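Local structure of DNA repair protein RAD7 (Saccharomyces cerevisiae, 5ZB2) at residues 182-187 with 208-213; 237-242 with 267-272; 374-379 with 396-401. The protein promotes global genome nucleotide excision repair, which clears damage from nontranscribed DNA, as part of the GGR complex, and interacts with Elongin-C (Elc1). One frame throughout, in Å; residues are numbered along the deposited sequence. Where two conformers were deposited one is given.

The three contacts sample one device, the pairing of successive parallel strands in a leucine-rich-repeat solenoid, at different places along its length. Interactions 1 and 2 are next to each other: strands 210-214 and 240-244 are neighbours, R239 N makes a probable hydrogen bond to H209 O, and S210 packs on K240. Interaction 3 lies about 27 Å, centre to centre, from interaction 2, at the C-terminal end of the strand array. Burial falls along the same course. Interaction 1 is mostly buried, with aromatic rings at its start; interaction 2 is partly buried and carries charged side chains where its strands begin; interaction 3 is partly buried, with an exposed isoleucine on the last strand and Elongin-C close by.

Interaction 1: 182-187 with 208-213; sequences LVSLGL and FHSLCI
V183 O is gripped by two backbone amides: H209 N donates to it at 2.9 Å along an almost perfectly straight N-H...O line (179°), and S210 N adds a weak bond. The same oxygen is sandwiched between two rings. It sits over the centre of the F208 ring, 3.5 Å above the plane, and over that of the H209 imidazole from the other side, so polar and aromatic contacts fix this carbonyl together. In F208, chi1 (-163°) sends CG toward V183, and chi2 near -85° turns the ring face to its oxygen. The ring also meets L182 O near its plane, with CD2 3.3 Å from that oxygen, while its CZ reaches L185 CB. The imidazole, for its part, brings NE2 to 3.6 Å from V183 CG2 and has ND1 bonded to S210 OG in its plane. Beyond this start the strands run parallel: L185 N binds S210 O, C212 N binds L185 O, and L187 N binds C212 O at 2.8 Å. S184, S210 and C212 point to one face, where G186 sets its CA against C212 CB; there S184 OG packs 3.4 Å from S210 CB and is itself hydrogen-bonded to E157 and H159. L185, L187, L211 and I213 take the other face, L182, L185 and L187 matching the LxxLxL signature of a leucine-rich repeat. Those apolar chains enter the solenoid core, where L199 of helix 199-202 meets L185 and I213, and helix 224-234 covers F208 and L211. Strand 240-244 continues the array beside S210 and C212.

Interaction 2: 237-242 with 267-272; sequences TLRKLV and PLEVLS. With GOL (glycerol), chain G.
R239 O accepts hydrogen bonds from both E269 N, at 2.8 Å, and V270 N, at 3.2 Å, and from that fork strands 240-242 and 270-272 run parallel, 13° apart, joined by L241 N to V270 O and S272 N to L241 O. Just before the fork in sequence, L268 CD2 lies 3.2 Å from L238 O and crosses obliquely to the L238 side chain, touching its CG. L241 and L271 run alongside each other into the core, CD2 to CD1 at 4.0 Å; L238 and L241 hold the first two leucine places of the LxxLxL repeat. On the opposite face K240 and V270 are also neighbours, and S272 CB packs on both methyls of V242 while its OG bonds to N244. At the more exposed edge, R239 bends at chi3 (-56°), and its NE donates to O1 of a glycerol at 3.2 Å. Glycerol O3 in turn donates to E269 OE2. R239 and E269 form no direct salt bridge, NE to OE2 being 4.3 Å. The glycerol, probably from the crystallisation liquor, also bonds S210 OG of the neighbouring strand. This implies a leucine-lined interior backed by a polar surface able to hold a small polyol.

Interaction 3: 374-379 with 396-401; sequences LTVIDV and TLIGRQ
I398 has its CG1 in the crowded position between backbone N and carbonyl carbon (chi1 56°), which puts CG1 beside D378 CA, and an anti chi2 carries CD1 on to V376 CG1, 3.5 Å away. D378, with CG anti to its backbone N (chi1 -166°), meets the same isoleucine at about a right angle: its CB touches I398 CG1 at 3.7 Å, and OD2 faces CD1. The isoleucine thus covers two residues of the adjacent strand that lie on its own face, although I398 itself is exposed. The carboxylate's other oxygen, OD1, accepts from F380 N; it also comes near I398 O, but two acceptors cannot bond, and the contact is probably mildly repulsive. Four backbone bonds tie the segments: T396 N to T375 O, I377 N to T396 O, I398 N to I377 O, and V379 N to I398 O, the shortest at 2.8 Å. T396 OG1 gives T375 O a further, weak bond. These are the last two parallel strands of the leucine-rich-repeat solenoid, 376-378 and 396-398, and their directions diverge by 25°. I377 and V379 occupy apolar places of the LxxLxL pattern. On the core face I377 and L397 are flank to flank, with L397 CD2 3.7 Å from I377 CB; I364 of helix 361-370 packs against both. V379 CG2 lies 3.5 Å from I398 O and alongside R400 CD. The chain leaves strand 396-398 through G399 at positive phi, where a CB would jam against I398 O and meet D378 OD1; the amides of G399 and R400 make weak bonds to D403. At the start of the same strand, K44 of the Elongin-C chain packs against T396.

Interaction 1: 182-187 with 208-213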
loop_
_atom_site.group_PDB
_atom_site.type_symbol
_atom_site.label_atom_id
_atom_site.label_comp_id
_atom_site.label_asym_id
_atom_site.label_seq_id
_atom_site.Cartn_x
_atom_site.Cartn_y
_atom_site.Cartn_z
ATOM N N LEU A 182 5.644 -13.210 28.388
ATOM C CA LEU A 182 4.898 -12.031 28.810
ATOM C C LEU A 182 5.302 -11.597 30.214
ATOM O O LEU A 182 5.305 -12.400 31.153
ATOM C CB LEU A 182 3.397 -12.317 28.774
ATOM C CG LEU A 182 2.743 -12.470 27.399
ATOM C CD1 LEU A 182 1.323 -12.974 27.560
ATOM C CD2 LEU A 182 2.762 -11.148 26.631
ATOM N N VAL A 183 5.641 -10.316 30.354
ATOM C CA VAL A 183 5.765 -9.671 31.655
ATOM C C VAL A 183 4.698 -8.614 31.871
ATOM O O VAL A 183 4.639 -8.022 32.960
ATOM C CB VAL A 183 7.166 -9.060 31.852
ATOM C CG1 VAL A 183 8.213 -10.160 31.957
ATOM C CG2 VAL A 183 7.504 -8.100 30.722
ATOM N N SER A 184 3.847 -8.362 30.876
ATOM C CA SER A 184 2.795 -7.355 30.972
ATOM C C SER A 184 1.643 -7.769 30.068
ATOM O O SER A 184 1.861 -8.104 28.899
ATOM C CB SER A 184 3.325 -5.974 30.576
ATOM O OG SER A 184 2.272 -5.040 30.425
ATOM N N LEU A 185 0.424 -7.757 30.612
ATOM C CA LEU A 185 -0.753 -8.230 29.894
ATOM C C LEU A 185 -1.951 -7.347 30.214
ATOM O O LEU A 185 -2.205 -7.023 31.379
ATOM C CB LEU A 185 -1.079 -9.684 30.253
ATOM C CG LEU A 185 -2.346 -10.264 29.618
ATOM C CD1 LEU A 185 -2.199 -10.380 28.099
ATOM C CD2 LEU A 185 -2.674 -11.612 30.234
ATOM N N GLY A 186 -2.690 -6.974 29.171
ATOM C CA GLY A 186 -3.898 -6.190 29.328
ATOM C C GLY A 186 -5.074 -6.762 28.562
ATOM O O GLY A 186 -4.955 -7.087 27.376
ATOM N N LEU A 187 -6.214 -6.892 29.237
ATOM C CA LEU A 187 -7.441 -7.424 28.641
ATOM C C LEU A 187 -8.584 -6.530 29.093
ATOM O O LEU A 187 -8.974 -6.573 30.264
ATOM C CB LEU A 187 -7.685 -8.875 29.063
ATOM C CG LEU A 187 -6.553 -9.863 28.769
ATOM C CD1 LEU A 187 -6.795 -11.206 29.462
ATOM C CD2 LEU A 187 -6.399 -10.053 27.269
ATOM N N PHE A 208 7.210 -10.867 35.868
ATOM C CA PHE A 208 5.925 -10.284 35.497
ATOM C C PHE A 208 5.612 -9.100 36.402
ATOM O O PHE A 208 5.748 -9.190 37.626
ATOM C CB PHE A 208 4.814 -11.334 35.590
ATOM C CG PHE A 208 3.560 -10.947 34.861
ATOM C CD1 PHE A 208 2.606 -10.148 35.468
ATOM C CD2 PHE A 208 3.342 -11.373 33.561
ATOM C CE1 PHE A 208 1.454 -9.783 34.789
ATOM C CE2 PHE A 208 2.197 -11.013 32.881
ATOM C CZ PHE A 208 1.250 -10.216 33.494
ATOM N N HIS A 209 5.186 -7.986 35.802
ATOM C CA HIS A 209 5.012 -6.763 36.576
ATOM C C HIS A 209 3.737 -5.973 36.304
ATOM O O HIS A 209 3.438 -5.072 37.095
ATOM C CB HIS A 209 6.218 -5.833 36.362
ATOM C CG HIS A 209 6.475 -5.477 34.929
ATOM N ND1 HIS A 209 5.696 -4.579 34.232
ATOM C CD2 HIS A 209 7.440 -5.883 34.070
ATOM C CE1 HIS A 209 6.164 -4.454 33.003
ATOM N NE2 HIS A 209 7.221 -5.235 32.878
ATOM N N SER A 210 2.970 -6.263 35.250
ATOM C CA SER A 210 1.804 -5.450 34.903
ATOM C C SER A 210 0.654 -6.337 34.447
ATOM O O SER A 210 0.762 -7.023 33.425
ATOM C CB SER A 210 2.147 -4.433 33.809
ATOM O OG SER A 210 2.964 -3.394 34.315
ATOM N N LEU A 211 -0.450 -6.297 35.190
ATOM C CA LEU A 211 -1.666 -7.028 34.860
ATOM C C LEU A 211 -2.831 -6.058 34.832
ATOM O O LEU A 211 -3.053 -5.324 35.803
ATOM C CB LEU A 211 -1.956 -8.138 35.878
ATOM C CG LEU A 211 -3.294 -8.856 35.652
ATOM C CD1 LEU A 211 -3.226 -9.689 34.392
ATOM C CD2 LEU A 211 -3.670 -9.707 36.845
ATOM N N CYS A 212 -3.573 -6.055 33.725
ATOM C CA CYS A 212 -4.743 -5.200 33.556
ATOM C C CYS A 212 -5.907 -6.050 33.071
ATOM O O CYS A 212 -5.794 -6.730 32.046
ATOM C CB CYS A 212 -4.465 -4.065 32.565
ATOM S SG CYS A 212 -3.096 -2.982 33.028
ATOM N N ILE A 213 -7.018 -6.011 33.804
ATOM C CA ILE A 213 -8.247 -6.702 33.418
ATOM C C ILE A 213 -9.399 -5.741 33.669
ATOM O O ILE A 213 -9.572 -5.266 34.796
ATOM C CB ILE A 213 -8.469 -8.013 34.195
ATOM C CG1 ILE A 213 -7.289 -8.971 33.992
ATOM C CG2 ILE A 213 -9.777 -8.664 33.754
ATOM C CD1 ILE A 213 -7.377 -10.269 34.804
#

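Interaction 2: 237-242 with 267-272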
loop_
_atom_site.group_PDB
_atom_site.type_symbol
_atom_site.label_atom_id
_atom_site.label_comp_id
_atom_site.label_asym_id
_atom_site.label_seq_id
_atom_site.Cartn_x
_atom_site.Cartn_y
_atom_site.Cartn_z
ATOM N N THR A 237 6.636 -9.616 41.959
ATOM C CA THR A 237 7.233 -8.581 41.120
ATOM C C THR A 237 6.201 -7.620 40.539
ATOM O O THR A 237 6.531 -6.832 39.646
ATOM C CB THR A 237 8.034 -9.223 39.983
ATOM O OG1 THR A 237 7.210 -10.169 39.292
ATOM C CG2 THR A 237 9.266 -9.935 40.525
ATOM N N LEU A 238 4.970 -7.651 41.034
ATOM C CA LEU A 238 3.890 -6.870 40.444
ATOM C C LEU A 238 4.090 -5.383 40.720
ATOM O O LEU A 238 4.166 -4.965 41.880
ATOM C CB LEU A 238 2.556 -7.350 41.006
ATOM C CG LEU A 238 1.275 -6.940 40.289
ATOM C CD1 LEU A 238 1.312 -7.321 38.815
ATOM C CD2 LEU A 238 0.091 -7.602 40.975
ATOM N N ARG A 239 4.170 -4.583 39.652
ATOM C CA ARG A 239 4.250 -3.131 39.775
ATOM C C ARG A 239 2.987 -2.414 39.317
ATOM O O ARG A 239 2.817 -1.231 39.636
ATOM C CB ARG A 239 5.449 -2.593 38.977
ATOM C CG ARG A 239 6.782 -3.238 39.344
ATOM C CD ARG A 239 7.965 -2.443 38.799
ATOM N NE ARG A 239 7.892 -2.249 37.351
ATOM C CZ ARG A 239 8.524 -2.991 36.444
ATOM N NH1 ARG A 239 9.301 -4.000 36.812
ATOM N NH2 ARG A 239 8.380 -2.717 35.153
ATOM N N LYS A 240 2.098 -3.087 38.588
ATOM C CA LYS A 240 0.865 -2.476 38.100
ATOM C C LYS A 240 -0.252 -3.503 38.178
ATOM O O LYS A 240 -0.192 -4.535 37.501
ATOM C CB LYS A 240 1.036 -1.975 36.661
ATOM C CG LYS A 240 -0.225 -1.392 36.031
ATOM C CD LYS A 240 0.052 -0.892 34.618
ATOM C CE LYS A 240 -1.120 -0.118 34.045
ATOM N NZ LYS A 240 -0.799 0.453 32.707
ATOM N N LEU A 241 -1.268 -3.220 38.992
ATOM C CA LEU A 241 -2.446 -4.075 39.099
ATOM C C LEU A 241 -3.692 -3.244 38.833
ATOM O O LEU A 241 -3.976 -2.293 39.570
ATOM C CB LEU A 241 -2.525 -4.733 40.478
ATOM C CG LEU A 241 -3.726 -5.657 40.695
ATOM C CD1 LEU A 241 -3.673 -6.839 39.743
ATOM C CD2 LEU A 241 -3.788 -6.130 42.142
ATOM N N VAL A 242 -4.439 -3.613 37.795
ATOM C CA VAL A 242 -5.649 -2.902 37.393
ATOM C C VAL A 242 -6.759 -3.929 37.214
ATOM O O VAL A 242 -6.683 -4.782 36.323
ATOM C CB VAL A 242 -5.438 -2.093 36.100
ATOM C CG1 VAL A 242 -6.761 -1.503 35.592
ATOM C CG2 VAL A 242 -4.427 -0.972 36.331
ATOM N N PRO A 267 6.445 -3.214 45.575
ATOM C CA PRO A 267 6.881 -2.400 44.436
ATOM C C PRO A 267 5.754 -1.789 43.619
ATOM O O PRO A 267 6.034 -1.213 42.563
ATOM C CB PRO A 267 7.666 -3.414 43.591
ATOM C CG PRO A 267 6.955 -4.700 43.838
ATOM C CD PRO A 267 6.507 -4.655 45.273
ATOM N N LEU A 268 4.502 -1.889 44.059
ATOM C CA LEU A 268 3.389 -1.402 43.251
ATOM C C LEU A 268 3.516 0.094 42.995
ATOM O O LEU A 268 3.686 0.890 43.922
ATOM C CB LEU A 268 2.057 -1.701 43.935
ATOM C CG LEU A 268 1.562 -3.150 43.897
ATOM C CD1 LEU A 268 0.269 -3.256 44.687
ATOM C CD2 LEU A 268 1.354 -3.632 42.465
ATOM N N GLU A 269 3.433 0.469 41.720
ATOM C CA GLU A 269 3.403 1.864 41.320
ATOM C C GLU A 269 2.029 2.313 40.854
ATOM O O GLU A 269 1.731 3.509 40.926
ATOM C CB GLU A 269 4.425 2.113 40.201
ATOM C CG GLU A 269 5.777 1.451 40.464
ATOM C CD GLU A 269 6.765 1.645 39.334
ATOM O OE1 GLU A 269 7.977 1.719 39.617
ATOM O OE2 GLU A 269 6.334 1.719 38.163
ATOM N N VAL A 270 1.186 1.384 40.408
ATOM C CA VAL A 270 -0.154 1.688 39.919
ATOM C C VAL A 270 -1.111 0.642 40.470
ATOM O O VAL A 270 -0.857 -0.561 40.355
ATOM C CB VAL A 270 -0.206 1.706 38.379
ATOM C CG1 VAL A 270 -1.634 1.958 37.890
ATOM C CG2 VAL A 270 0.751 2.751 37.825
ATOM N N LEU A 271 -2.219 1.096 41.052
ATOM C CA LEU A 271 -3.216 0.203 41.629
ATOM C C LEU A 271 -4.597 0.763 41.340
ATOM O O LEU A 271 -4.886 1.911 41.690
ATOM C CB LEU A 271 -3.014 0.040 43.140
ATOM C CG LEU A 271 -4.070 -0.834 43.824
ATOM C CD1 LEU A 271 -3.934 -2.284 43.370
ATOM C CD2 LEU A 271 -3.981 -0.728 45.339
ATOM N N SER A 272 -5.455 -0.049 40.726
ATOM C CA SER A 272 -6.814 0.375 40.409
ATOM C C SER A 272 -7.783 -0.778 40.626
ATOM O O SER A 272 -7.585 -1.868 40.082
ATOM C CB SER A 272 -6.911 0.876 38.962
ATOM O OG SER A 272 -8.257 1.156 38.608
HETATM C C1 GOL G . 5.860 -0.588 34.291
HETATM O O1 GOL G . 6.354 -0.120 35.528
HETATM C C2 GOL G . 4.449 -0.046 34.069
HETATM O O2 GOL G . 3.657 -0.977 33.361
HETATM C C3 GOL G . 3.802 0.277 35.412
HETATM O O3 GOL G . 4.148 1.582 35.820
#

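Interaction 3: 374-379 with 396-401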
loop_
_atom_site.group_PDB
_atom_site.type_symbol
_atom_site.label_atom_id
_atom_site.label_comp_id
_atom_site.label_asym_id
_atom_site.label_seq_id
_atom_site.Cartn_x
_atom_site.Cartn_y
_atom_site.Cartn_z
ATOM N N LEU A 374 -0.931 20.157 44.109
ATOM C CA LEU A 374 -2.261 19.824 43.613
ATOM C C LEU A 374 -2.752 20.935 42.691
ATOM O O LEU A 374 -2.789 22.104 43.084
ATOM C CB LEU A 374 -3.222 19.621 44.780
ATOM C CG LEU A 374 -4.628 19.115 44.448
ATOM C CD1 LEU A 374 -4.584 17.807 43.674
ATOM C CD2 LEU A 374 -5.433 18.939 45.724
ATOM N N THR A 375 -3.126 20.570 41.463
ATOM C CA THR A 375 -3.534 21.543 40.458
ATOM C C THR A 375 -4.968 21.376 39.974
ATOM O O THR A 375 -5.568 22.360 39.536
ATOM C CB THR A 375 -2.601 21.475 39.237
ATOM O OG1 THR A 375 -2.795 20.233 38.550
ATOM C CG2 THR A 375 -1.144 21.585 39.669
ATOM N N VAL A 376 -5.534 20.172 40.036
ATOM C CA VAL A 376 -6.889 19.918 39.560
ATOM C C VAL A 376 -7.630 19.074 40.586
ATOM O O VAL A 376 -7.097 18.082 41.094
ATOM C CB VAL A 376 -6.887 19.219 38.184
ATOM C CG1 VAL A 376 -8.318 18.970 37.703
ATOM C CG2 VAL A 376 -6.114 20.047 37.165
ATOM N N ILE A 377 -8.866 19.469 40.881
ATOM C CA ILE A 377 -9.758 18.719 41.758
ATOM C C ILE A 377 -11.116 18.649 41.077
ATOM O O ILE A 377 -11.747 19.685 40.839
ATOM C CB ILE A 377 -9.892 19.362 43.150
ATOM C CG1 ILE A 377 -8.526 19.469 43.837
ATOM C CG2 ILE A 377 -10.865 18.558 44.017
ATOM C CD1 ILE A 377 -8.567 20.277 45.125
ATOM N N ASP A 378 -11.566 17.437 40.769
ATOM C CA ASP A 378 -12.884 17.238 40.183
ATOM C C ASP A 378 -13.910 17.135 41.305
ATOM O O ASP A 378 -13.831 16.229 42.142
ATOM C CB ASP A 378 -12.905 15.986 39.304
ATOM C CG ASP A 378 -14.138 15.916 38.419
ATOM O OD1 ASP A 378 -15.206 16.431 38.823
ATOM O OD2 ASP A 378 -14.036 15.351 37.311
ATOM N N VAL A 379 -14.858 18.071 41.329
ATOM C CA VAL A 379 -15.906 18.105 42.340
ATOM C C VAL A 379 -17.287 17.908 41.715
ATOM O O VAL A 379 -18.296 18.298 42.296
ATOM C CB VAL A 379 -15.850 19.412 43.155
ATOM C CG1 VAL A 379 -14.527 19.514 43.911
ATOM C CG2 VAL A 379 -16.051 20.619 42.250
ATOM N N THR A 396 -7.351 24.649 40.142
ATOM C CA THR A 396 -8.575 24.814 39.374
ATOM C C THR A 396 -9.542 23.691 39.721
ATOM O O THR A 396 -9.137 22.532 39.861
ATOM C CB THR A 396 -8.292 24.813 37.866
ATOM O OG1 THR A 396 -7.938 23.491 37.444
ATOM C CG2 THR A 396 -7.152 25.766 37.535
ATOM N N LEU A 397 -10.816 24.038 39.857
ATOM C CA LEU A 397 -11.865 23.080 40.178
ATOM C C LEU A 397 -12.703 22.815 38.936
ATOM O O LEU A 397 -13.200 23.753 38.305
ATOM C CB LEU A 397 -12.754 23.594 41.313
ATOM C CG LEU A 397 -12.071 23.933 42.641
ATOM C CD1 LEU A 397 -13.111 24.380 43.657
ATOM C CD2 LEU A 397 -11.272 22.758 43.179
ATOM N N ILE A 398 -12.861 21.539 38.595
ATOM C CA ILE A 398 -13.668 21.118 37.457
ATOM C C ILE A 398 -14.891 20.380 37.979
ATOM O O ILE A 398 -14.861 19.761 39.050
ATOM C CB ILE A 398 -12.860 20.240 36.476
ATOM C CG1 ILE A 398 -12.274 19.022 37.201
ATOM C CG2 ILE A 398 -11.762 21.068 35.823
ATOM C CD1 ILE A 398 -11.436 18.103 36.328
ATOM N N GLY A 399 -15.980 20.456 37.218
ATOM C CA GLY A 399 -17.228 19.845 37.627
ATOM C C GLY A 399 -18.154 20.760 38.395
ATOM O O GLY A 399 -18.956 20.277 39.204
ATOM N N ARG A 400 -18.073 22.066 38.171
ATOM C CA ARG A 400 -18.930 23.018 38.856
ATOM C C ARG A 400 -20.339 22.986 38.264
ATOM O O ARG A 400 -20.610 22.319 37.263
ATOM C CB ARG A 400 -18.345 24.426 38.755
ATOM C CG ARG A 400 -16.865 24.517 39.104
ATOM C CD ARG A 400 -16.609 24.155 40.556
ATOM N NE ARG A 400 -17.233 25.102 41.476
ATOM C CZ ARG A 400 -16.699 26.267 41.834
ATOM N NH1 ARG A 400 -17.343 27.058 42.679
ATOM N NH2 ARG A 400 -15.523 26.649 41.349
ATOM N N GLN A 401 -21.249 23.730 38.900
ATOM C CA GLN A 401 -22.613 23.816 38.388
ATOM C C GLN A 401 -22.648 24.442 37.001
ATOM O O GLN A 401 -23.531 24.119 36.199
ATOM C CB GLN A 401 -23.494 24.617 39.349
ATOM C CG GLN A 401 -24.923 24.828 38.848
ATOM C CD GLN A 401 -25.768 25.647 39.803
ATOM O OE1 GLN A 401 -25.380 25.888 40.946
ATOM N NE2 GLN A 401 -26.932 26.084 39.333
#